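Local coordinates for glycerol dehydratase (Clostridium butyricum, PDB 1R9D), which probably dehydrates glycerol without coenzyme B12, using a glycyl radical as in related enzymes of the pyruvate formate-lyase type, at residues K564-V567 with F568-K572; N571-P575 with S576-K580; K773-Q776 with N777-A781; K580-N583 with N584-N588. All blocks are in the same frame, centred on the assembly; numbering follows the deposited sequence.

Contact 1: K564-V567 with F568-K572; sequences KKIV and FDENK
Lys564 and Asp569 meet where helix 553-569 widens into pi-type turns before it ends, so that residues five apart, not four, are joined. Asp569 N bonds to Lys564 O (2.8 Å), and Glu570 N does the same to Lys565 O. Followed outward, the lysine begins at CB, which leads away from Asp569. With CG set trans to the backbone N (chi1 177°), the chain of Lys564 turns back past the carboxylate: CG lies 3.3 Å from Asp569 OD2, CD is more distant, and CE closes in again at 3.7 Å. A final bend at chi4 (-66°) delivers Lys564 NZ to Asp569 OD2 in a 2.7 Å salt bridge that uses the syn lone pair. The ammonium probably also eases the approach of OD2 to Lys564 O, two acceptors that lie close together. Val567 and Phe568 run side by side, pointing the same way, and the Phe568 side chain also touches Phe478 and Phe484. Ile566 O accepts from Lys572 N, six residues on, after Asn571 has taken a positive phi. Above the Phe568 ring, Val567 CG1 stands 4.1 Å from the centroid, 8° off the normal, a CH-pi contact over the face.

Contact 2: N571-P575 with S576-K580; sequences NKITP and SELKK
Thr574 and Glu577 set their side chains aslant to each other, each reaching for the other's backbone N. The threonine places OG1 between its own N and carbonyl carbon (chi1 65°), a position from which Thr574 OG1 faces the coming turn and accepts from Glu577 N at 3.2 Å. The glutamate answers in the reverse direction: its chain, extended beyond CG, passes over the hydroxyl, with Glu577 CG 3.0 Å from Thr574 OG1, and brings OE1 to the threonine N. The bond from Thr574 N to Glu577 OE1 is the shorter, 2.7 Å, and fairly straight (163°), and it uses the anti lone pair of OE1, on the side away from OE2. The reciprocal pair is a capping box, with Thr574 as N-cap of helix 575-583, and it gives acceptors to two backbone N-H groups at the helix start. Next to it lies the apolar counterpart, a hydrophobic staple between Ile573, just before the cap, and Leu578, in the first full turn. Ile573 CD1 lies 3.8 Å from Leu578 CB and nearly as close to Leu578 CD1, the two chains converging near Val567 and Ile592. Glu577 OE1 additionally sits 3.2 Å from Ile573 CA, so the polar and apolar pairs share a border. Regular helix bonding then begins: Leu578 N donates to Thr574 O at 3.1 Å, and Lys579 N to Pro575 O at 2.9 Å. The lysine chain itself runs outward, fully extended, to a salt bridge between its NZ and Glu479.

Contact 3: K773-Q776 with N777-A781; sequences KSIQ and NDIIA
The extended chain of Lys773 passes aslant across the side chain of Asn777, one turn on in helix 773-781. Lys773 CG and CE both stand 3.4 Å from Asn777 ND2, while the methylene between them is slightly farther, so the amide nitrogen rests against aliphatic carbon. This is the loose, outward part, for Lys773 is exposed. The backbone beneath is firmer: Asn777 N reaches Lys773 O at 2.8 Å. One step on, Asp778 N meets Ser774 O only at 3.3 Å and from 38° out of the carbonyl plane, a slacker bond.

The buried part comprises Ile775, Gln776, Asp778 and Ile779. Within it, Ile775 CG2 and Ile779 CD1 touch lightly at 4.3 Å. Gln776 has NE2 bonded to Phe768 O and OE1 to Gln748 NE2, a nitrogen that also serves Asn777 OD1. Gln748 therefore ties two consecutive side chains of this helix to helix 741-749, and the Ile780 side chain also touches Leu744 there. Asp778, with CG trans to its backbone N (chi1 -173°), carries its carboxylate away from 773-776, OD2 to a salt bridge with Arg673 NH2 and OD1 to Asn645 ND2. Held in this way, the buried carboxylate probably remains ionised.

Contact 4: K580-N583 with N584-N588; sequences KTLN and NDFKN
Thr581 and Leu582 bring their methyl groups to the Phe586 ring from the last turn of helix 575-583. Thr581 CG2 touches Phe586 CD2 at 3.4 Å, its side chain crossing that of the phenylalanine nearly at a right angle. Leu582 instead runs alongside, pointing the same way, and its CD2 meets Phe586 CZ at 3.6 Å. The threonine methyl is trans to the backbone N (chi1 -53° for OG1), which turns CG2 to the ring and OG1 back to Glu577 O one turn earlier.

What sets the ring here is the backbone of a Schellman motif. Phe586 N donates to Thr581 O at 2.9 Å in a nearly straight bond (169°), and Asp585 N to Leu582 O, also 2.9 Å, from well above the carbonyl plane. Asn584 N adds a 3.2 Å bond to Thr581 O, from the face of the Thr581 carbonyl opposite to Phe586 N, so that one oxygen takes two donors. The reversal needs Asp585 at positive phi (55°), and Phe586 shares that sign. Both are the central residues of a type I' turn from Asn584 to Lys587, closed by Lys587 N on Asn584 O at 3.1 Å. The apolar pairing of Thr581 and Leu582 with Phe586 accompanies this helix end.

Farther out, Asp585 OD1 accepts from Ser661 N, and Leu582 rests on Pro656. The turn thus leads from helix 575-583 into helix 590-597, whose Gln593 and Leu596 pack on Phe586 while Ile592 meets Thr581.

Read from the N terminus, the first three local contacts met along the chain mark an end, a start and an end of successive helices. Contact 1 ends helix 553-569; contact 2 shares the loop residues Asn571 and Lys572 with contact 1 and starts helix 575-583; contact 4 shares Lys580 with contact 2 and turns the chain toward helix 590-597. Each closes only a short turn, each of the three begins on the residues where the one before ends, and none nests or crosses. Contacts 1 and 2 also touch through side chains, as where Val567 CG2 meets Leu578 CD2 at 3.7 Å, joining the two helices. Contact 3 stands apart on helix 773-781, beyond the predicted radical site Gly763, its centre about 26 Å from that of contact 4.

Contact 1: K564-V567 with F568-K572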
# COMPACT_ATOMS: atom_id res chain seq x y z
N LYS A 564 22.22 43.92 -12.75
CA LYS A 564 22.18 44.33 -14.14
C LYS A 564 22.69 45.75 -14.39
O LYS A 564 23.47 45.98 -15.32
CB LYS A 564 20.76 44.21 -14.70
CG LYS A 564 20.63 44.69 -16.14
CD LYS A 564 19.18 44.65 -16.61
CE LYS A 564 19.04 45.29 -17.99
NZ LYS A 564 19.34 46.76 -17.96
N LYS A 565 22.26 46.69 -13.56
CA LYS A 565 22.64 48.09 -13.70
C LYS A 565 24.02 48.46 -13.17
O LYS A 565 24.85 49.01 -13.90
CB LYS A 565 21.62 49.00 -13.01
CG LYS A 565 20.26 49.05 -13.67
CD LYS A 565 19.35 50.02 -12.92
CE LYS A 565 19.89 51.45 -12.93
NZ LYS A 565 19.77 52.10 -14.27
N ILE A 566 24.26 48.18 -11.90
CA ILE A 566 25.52 48.52 -11.25
C ILE A 566 26.72 47.72 -11.74
O ILE A 566 27.82 48.26 -11.85
CB ILE A 566 25.41 48.36 -9.72
CG1 ILE A 566 24.23 49.17 -9.18
CG2 ILE A 566 26.70 48.82 -9.05
CD1 ILE A 566 24.30 50.65 -9.50
N VAL A 567 26.52 46.45 -12.06
CA VAL A 567 27.62 45.61 -12.51
C VAL A 567 27.79 45.49 -14.02
O VAL A 567 28.85 45.82 -14.55
CB VAL A 567 27.50 44.18 -11.92
CG1 VAL A 567 28.66 43.33 -12.40
CG2 VAL A 567 27.49 44.24 -10.40
N PHE A 568 26.76 45.03 -14.72
CA PHE A 568 26.88 44.84 -16.16
C PHE A 568 26.62 46.04 -17.07
O PHE A 568 27.25 46.15 -18.12
CB PHE A 568 26.01 43.66 -16.61
CG PHE A 568 26.41 42.36 -15.99
CD1 PHE A 568 25.69 41.83 -14.92
CD2 PHE A 568 27.54 41.67 -16.44
CE1 PHE A 568 26.09 40.63 -14.31
CE2 PHE A 568 27.94 40.48 -15.84
CZ PHE A 568 27.21 39.96 -14.77
N ASP A 569 25.71 46.93 -16.70
CA ASP A 569 25.43 48.08 -17.56
C ASP A 569 26.38 49.26 -17.33
O ASP A 569 26.96 49.78 -18.28
CB ASP A 569 23.99 48.57 -17.38
CG ASP A 569 22.96 47.58 -17.87
OD1 ASP A 569 23.26 46.81 -18.81
OD2 ASP A 569 21.83 47.58 -17.32
N GLU A 570 26.53 49.67 -16.08
CA GLU A 570 27.37 50.82 -15.75
C GLU A 570 28.79 50.46 -15.35
O GLU A 570 29.66 51.34 -15.28
CB GLU A 570 26.71 51.63 -14.63
CG GLU A 570 25.23 51.90 -14.88
CD GLU A 570 24.60 52.74 -13.79
OE1 GLU A 570 24.92 52.53 -12.60
OE2 GLU A 570 23.76 53.61 -14.13
N ASN A 571 29.04 49.19 -15.07
CA ASN A 571 30.37 48.73 -14.69
C ASN A 571 30.95 49.51 -13.51
O ASN A 571 32.16 49.79 -13.48
CB ASN A 571 31.33 48.84 -15.88
CG ASN A 571 30.88 48.03 -17.07
OD1 ASN A 571 30.68 46.82 -16.98
ND2 ASN A 571 30.70 48.70 -18.21
N LYS A 572 30.11 49.86 -12.54
CA LYS A 572 30.58 50.60 -11.37
C LYS A 572 31.51 49.73 -10.53
O LYS A 572 32.46 50.23 -9.93
CB LYS A 572 29.40 51.07 -10.52
CG LYS A 572 28.60 52.20 -11.14
CD LYS A 572 29.47 53.42 -11.39
CE LYS A 572 28.67 54.59 -11.94
NZ LYS A 572 27.72 55.10 -10.94

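Contact 2: N571-P575 with S576-K580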
# COMPACT_ATOMS: atom_id res chain seq x y z
N ASN A 571 29.04 49.19 -15.07
CA ASN A 571 30.37 48.73 -14.69
C ASN A 571 30.95 49.51 -13.51
O ASN A 571 32.16 49.79 -13.48
CB ASN A 571 31.33 48.84 -15.88
CG ASN A 571 30.88 48.03 -17.07
OD1 ASN A 571 30.68 46.82 -16.98
ND2 ASN A 571 30.70 48.70 -18.21
N LYS A 572 30.11 49.86 -12.54
CA LYS A 572 30.58 50.60 -11.37
C LYS A 572 31.51 49.73 -10.53
O LYS A 572 32.46 50.23 -9.93
CB LYS A 572 29.40 51.07 -10.52
CG LYS A 572 28.60 52.20 -11.14
CD LYS A 572 29.47 53.42 -11.39
CE LYS A 572 28.67 54.59 -11.94
NZ LYS A 572 27.72 55.10 -10.94
N ILE A 573 31.21 48.44 -10.47
CA ILE A 573 32.02 47.48 -9.72
C ILE A 573 32.08 46.19 -10.53
O ILE A 573 31.21 45.94 -11.35
CB ILE A 573 31.40 47.17 -8.34
CG1 ILE A 573 29.99 46.63 -8.50
CG2 ILE A 573 31.38 48.43 -7.48
CD1 ILE A 573 29.31 46.27 -7.19
N THR A 574 33.11 45.39 -10.31
CA THR A 574 33.25 44.13 -11.04
C THR A 574 32.50 43.02 -10.32
O THR A 574 32.17 43.14 -9.14
CB THR A 574 34.73 43.69 -11.15
OG1 THR A 574 35.23 43.38 -9.85
CG2 THR A 574 35.57 44.78 -11.78
N PRO A 575 32.22 41.91 -11.03
CA PRO A 575 31.51 40.80 -10.40
C PRO A 575 32.26 40.33 -9.16
O PRO A 575 31.66 40.04 -8.12
CB PRO A 575 31.48 39.75 -11.51
CG PRO A 575 31.37 40.59 -12.74
CD PRO A 575 32.38 41.69 -12.48
N SER A 576 33.59 40.27 -9.27
CA SER A 576 34.44 39.84 -8.17
C SER A 576 34.28 40.74 -6.95
O SER A 576 34.20 40.25 -5.82
CB SER A 576 35.91 39.84 -8.59
OG SER A 576 36.14 38.93 -9.65
N GLU A 577 34.23 42.05 -7.17
CA GLU A 577 34.08 43.01 -6.08
C GLU A 577 32.75 42.84 -5.37
O GLU A 577 32.68 42.88 -4.14
CB GLU A 577 34.22 44.44 -6.62
CG GLU A 577 35.58 44.73 -7.22
CD GLU A 577 35.71 46.16 -7.74
OE1 GLU A 577 34.94 46.55 -8.64
OE2 GLU A 577 36.60 46.89 -7.24
N LEU A 578 31.68 42.66 -6.14
CA LEU A 578 30.36 42.49 -5.55
C LEU A 578 30.31 41.20 -4.74
O LEU A 578 29.83 41.18 -3.61
CB LEU A 578 29.28 42.46 -6.64
CG LEU A 578 27.84 42.30 -6.13
CD1 LEU A 578 27.49 43.48 -5.24
CD2 LEU A 578 26.88 42.22 -7.31
N LYS A 579 30.82 40.12 -5.32
CA LYS A 579 30.82 38.83 -4.63
C LYS A 579 31.52 38.93 -3.28
O LYS A 579 31.01 38.44 -2.27
CB LYS A 579 31.50 37.77 -5.50
CG LYS A 579 31.59 36.39 -4.85
CD LYS A 579 32.16 35.36 -5.82
CE LYS A 579 32.34 34.01 -5.15
NZ LYS A 579 32.80 32.96 -6.11
N LYS A 580 32.69 39.57 -3.26
CA LYS A 580 33.44 39.71 -2.01
C LYS A 580 32.73 40.60 -1.01
O LYS A 580 32.70 40.30 0.18
CB LYS A 580 34.84 40.26 -2.30
CG LYS A 580 35.72 39.29 -3.07
CD LYS A 580 37.13 39.83 -3.29
CE LYS A 580 37.96 38.87 -4.12
NZ LYS A 580 39.32 39.41 -4.41

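Contact 3: K773-Q776 with N777-A781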
# COMPACT_ATOMS: atom_id res chain seq x y z
N LYS A 773 8.86 38.55 19.14
CA LYS A 773 9.30 39.92 18.88
C LYS A 773 9.83 40.14 17.46
O LYS A 773 9.67 41.22 16.89
CB LYS A 773 10.36 40.34 19.89
CG LYS A 773 10.75 41.81 19.77
CD LYS A 773 11.90 42.17 20.70
CE LYS A 773 12.32 43.62 20.51
NZ LYS A 773 13.46 44.00 21.40
N SER A 774 10.48 39.13 16.90
CA SER A 774 11.04 39.24 15.56
C SER A 774 9.95 39.52 14.52
O SER A 774 10.17 40.27 13.57
CB SER A 774 11.79 37.96 15.18
OG SER A 774 10.91 36.84 15.16
N ILE A 775 8.78 38.93 14.72
CA ILE A 775 7.66 39.11 13.82
C ILE A 775 6.97 40.44 14.14
O ILE A 775 6.52 41.14 13.24
CB ILE A 775 6.66 37.94 13.94
CG1 ILE A 775 7.37 36.64 13.53
CG2 ILE A 775 5.43 38.19 13.07
CD1 ILE A 775 6.59 35.38 13.87
N GLN A 776 6.90 40.78 15.42
CA GLN A 776 6.29 42.04 15.81
C GLN A 776 7.07 43.19 15.17
O GLN A 776 6.48 44.12 14.62
CB GLN A 776 6.32 42.23 17.33
CG GLN A 776 5.51 41.23 18.13
CD GLN A 776 5.53 41.57 19.61
OE1 GLN A 776 6.52 42.08 20.12
NE2 GLN A 776 4.43 41.29 20.30
N ASN A 777 8.39 43.11 15.25
CA ASN A 777 9.25 44.15 14.69
C ASN A 777 9.17 44.24 13.17
O ASN A 777 9.28 45.32 12.61
CB ASN A 777 10.71 43.92 15.11
CG ASN A 777 10.93 44.16 16.60
OD1 ASN A 777 10.14 44.86 17.24
ND2 ASN A 777 12.01 43.61 17.14
N ASP A 778 8.99 43.11 12.50
CA ASP A 778 8.89 43.12 11.05
C ASP A 778 7.63 43.89 10.65
O ASP A 778 7.65 44.68 9.71
CB ASP A 778 8.83 41.69 10.49
CG ASP A 778 8.90 41.66 8.97
OD1 ASP A 778 8.04 41.00 8.34
OD2 ASP A 778 9.82 42.29 8.39
N ILE A 779 6.54 43.66 11.37
CA ILE A 779 5.28 44.34 11.08
C ILE A 779 5.37 45.84 11.36
O ILE A 779 4.89 46.66 10.58
CB ILE A 779 4.11 43.74 11.90
CG1 ILE A 779 3.86 42.30 11.43
CG2 ILE A 779 2.86 44.59 11.75
CD1 ILE A 779 2.84 41.54 12.28
N ILE A 780 6.00 46.20 12.47
CA ILE A 780 6.16 47.60 12.83
C ILE A 780 7.03 48.33 11.79
O ILE A 780 6.80 49.51 11.50
CB ILE A 780 6.79 47.74 14.24
CG1 ILE A 780 5.81 47.24 15.30
CG2 ILE A 780 7.18 49.19 14.51
CD1 ILE A 780 6.41 47.08 16.68
N ALA A 781 8.00 47.62 11.23
CA ALA A 781 8.93 48.20 10.26
C ALA A 781 8.36 48.38 8.85
O ALA A 781 8.99 49.04 8.01
CB ALA A 781 10.21 47.38 10.21

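Contact 4: K580-N583 with N584-N588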
# COMPACT_ATOMS: atom_id res chain seq x y z
N LYS A 580 32.69 39.57 -3.26
CA LYS A 580 33.44 39.71 -2.01
C LYS A 580 32.73 40.60 -1.01
O LYS A 580 32.70 40.30 0.18
CB LYS A 580 34.84 40.26 -2.30
CG LYS A 580 35.72 39.29 -3.07
CD LYS A 580 37.13 39.83 -3.29
CE LYS A 580 37.96 38.87 -4.12
NZ LYS A 580 39.32 39.41 -4.41
N THR A 581 32.13 41.69 -1.49
CA THR A 581 31.42 42.61 -0.62
C THR A 581 30.23 41.92 0.05
O THR A 581 30.01 42.08 1.25
CB THR A 581 30.88 43.83 -1.41
OG1 THR A 581 31.95 44.43 -2.14
CG2 THR A 581 30.30 44.85 -0.46
N LEU A 582 29.47 41.15 -0.72
CA LEU A 582 28.31 40.47 -0.16
C LEU A 582 28.73 39.42 0.86
O LEU A 582 28.13 39.31 1.93
CB LEU A 582 27.49 39.82 -1.27
CG LEU A 582 26.85 40.81 -2.25
CD1 LEU A 582 26.21 40.05 -3.40
CD2 LEU A 582 25.83 41.66 -1.52
N ASN A 583 29.77 38.65 0.54
CA ASN A 583 30.23 37.61 1.45
C ASN A 583 30.80 38.19 2.74
O ASN A 583 30.92 37.49 3.74
CB ASN A 583 31.26 36.72 0.75
CG ASN A 583 30.63 35.82 -0.30
OD1 ASN A 583 29.59 35.20 -0.06
ND2 ASN A 583 31.24 35.75 -1.47
N ASN A 584 31.15 39.48 2.72
CA ASN A 584 31.68 40.14 3.91
C ASN A 584 30.61 41.03 4.55
O ASN A 584 30.89 41.81 5.46
CB ASN A 584 32.91 40.99 3.56
CG ASN A 584 34.02 40.17 2.93
OD1 ASN A 584 34.32 39.06 3.39
ND2 ASN A 584 34.64 40.72 1.90
N ASP A 585 29.38 40.91 4.05
CA ASP A 585 28.25 41.68 4.57
C ASP A 585 28.51 43.19 4.54
O ASP A 585 28.18 43.91 5.49
CB ASP A 585 27.91 41.21 5.99
CG ASP A 585 26.57 41.74 6.48
OD1 ASP A 585 25.63 41.83 5.66
OD2 ASP A 585 26.45 42.04 7.68
N PHE A 586 29.09 43.66 3.44
CA PHE A 586 29.39 45.09 3.25
C PHE A 586 30.38 45.69 4.23
O PHE A 586 30.45 46.91 4.38
CB PHE A 586 28.09 45.90 3.29
CG PHE A 586 27.05 45.45 2.31
CD1 PHE A 586 25.84 44.94 2.76
CD2 PHE A 586 27.29 45.51 0.94
CE1 PHE A 586 24.87 44.50 1.86
CE2 PHE A 586 26.33 45.08 0.03
CZ PHE A 586 25.12 44.56 0.49
N LYS A 587 31.16 44.84 4.91
CA LYS A 587 32.14 45.34 5.87
C LYS A 587 33.21 46.18 5.18
O LYS A 587 33.87 45.72 4.25
CB LYS A 587 32.80 44.17 6.60
CG LYS A 587 33.84 44.60 7.61
CD LYS A 587 34.47 43.41 8.31
CE LYS A 587 35.51 43.85 9.33
NZ LYS A 587 36.08 42.69 10.07
N ASN A 588 33.36 47.42 5.64
CA ASN A 588 34.34 48.35 5.09
C ASN A 588 34.08 48.66 3.62
O ASN A 588 35.01 48.97 2.87
CB ASN A 588 35.77 47.80 5.24
CG ASN A 588 36.15 47.56 6.69
OD1 ASN A 588 36.00 48.44 7.54
ND2 ASN A 588 36.66 46.36 6.98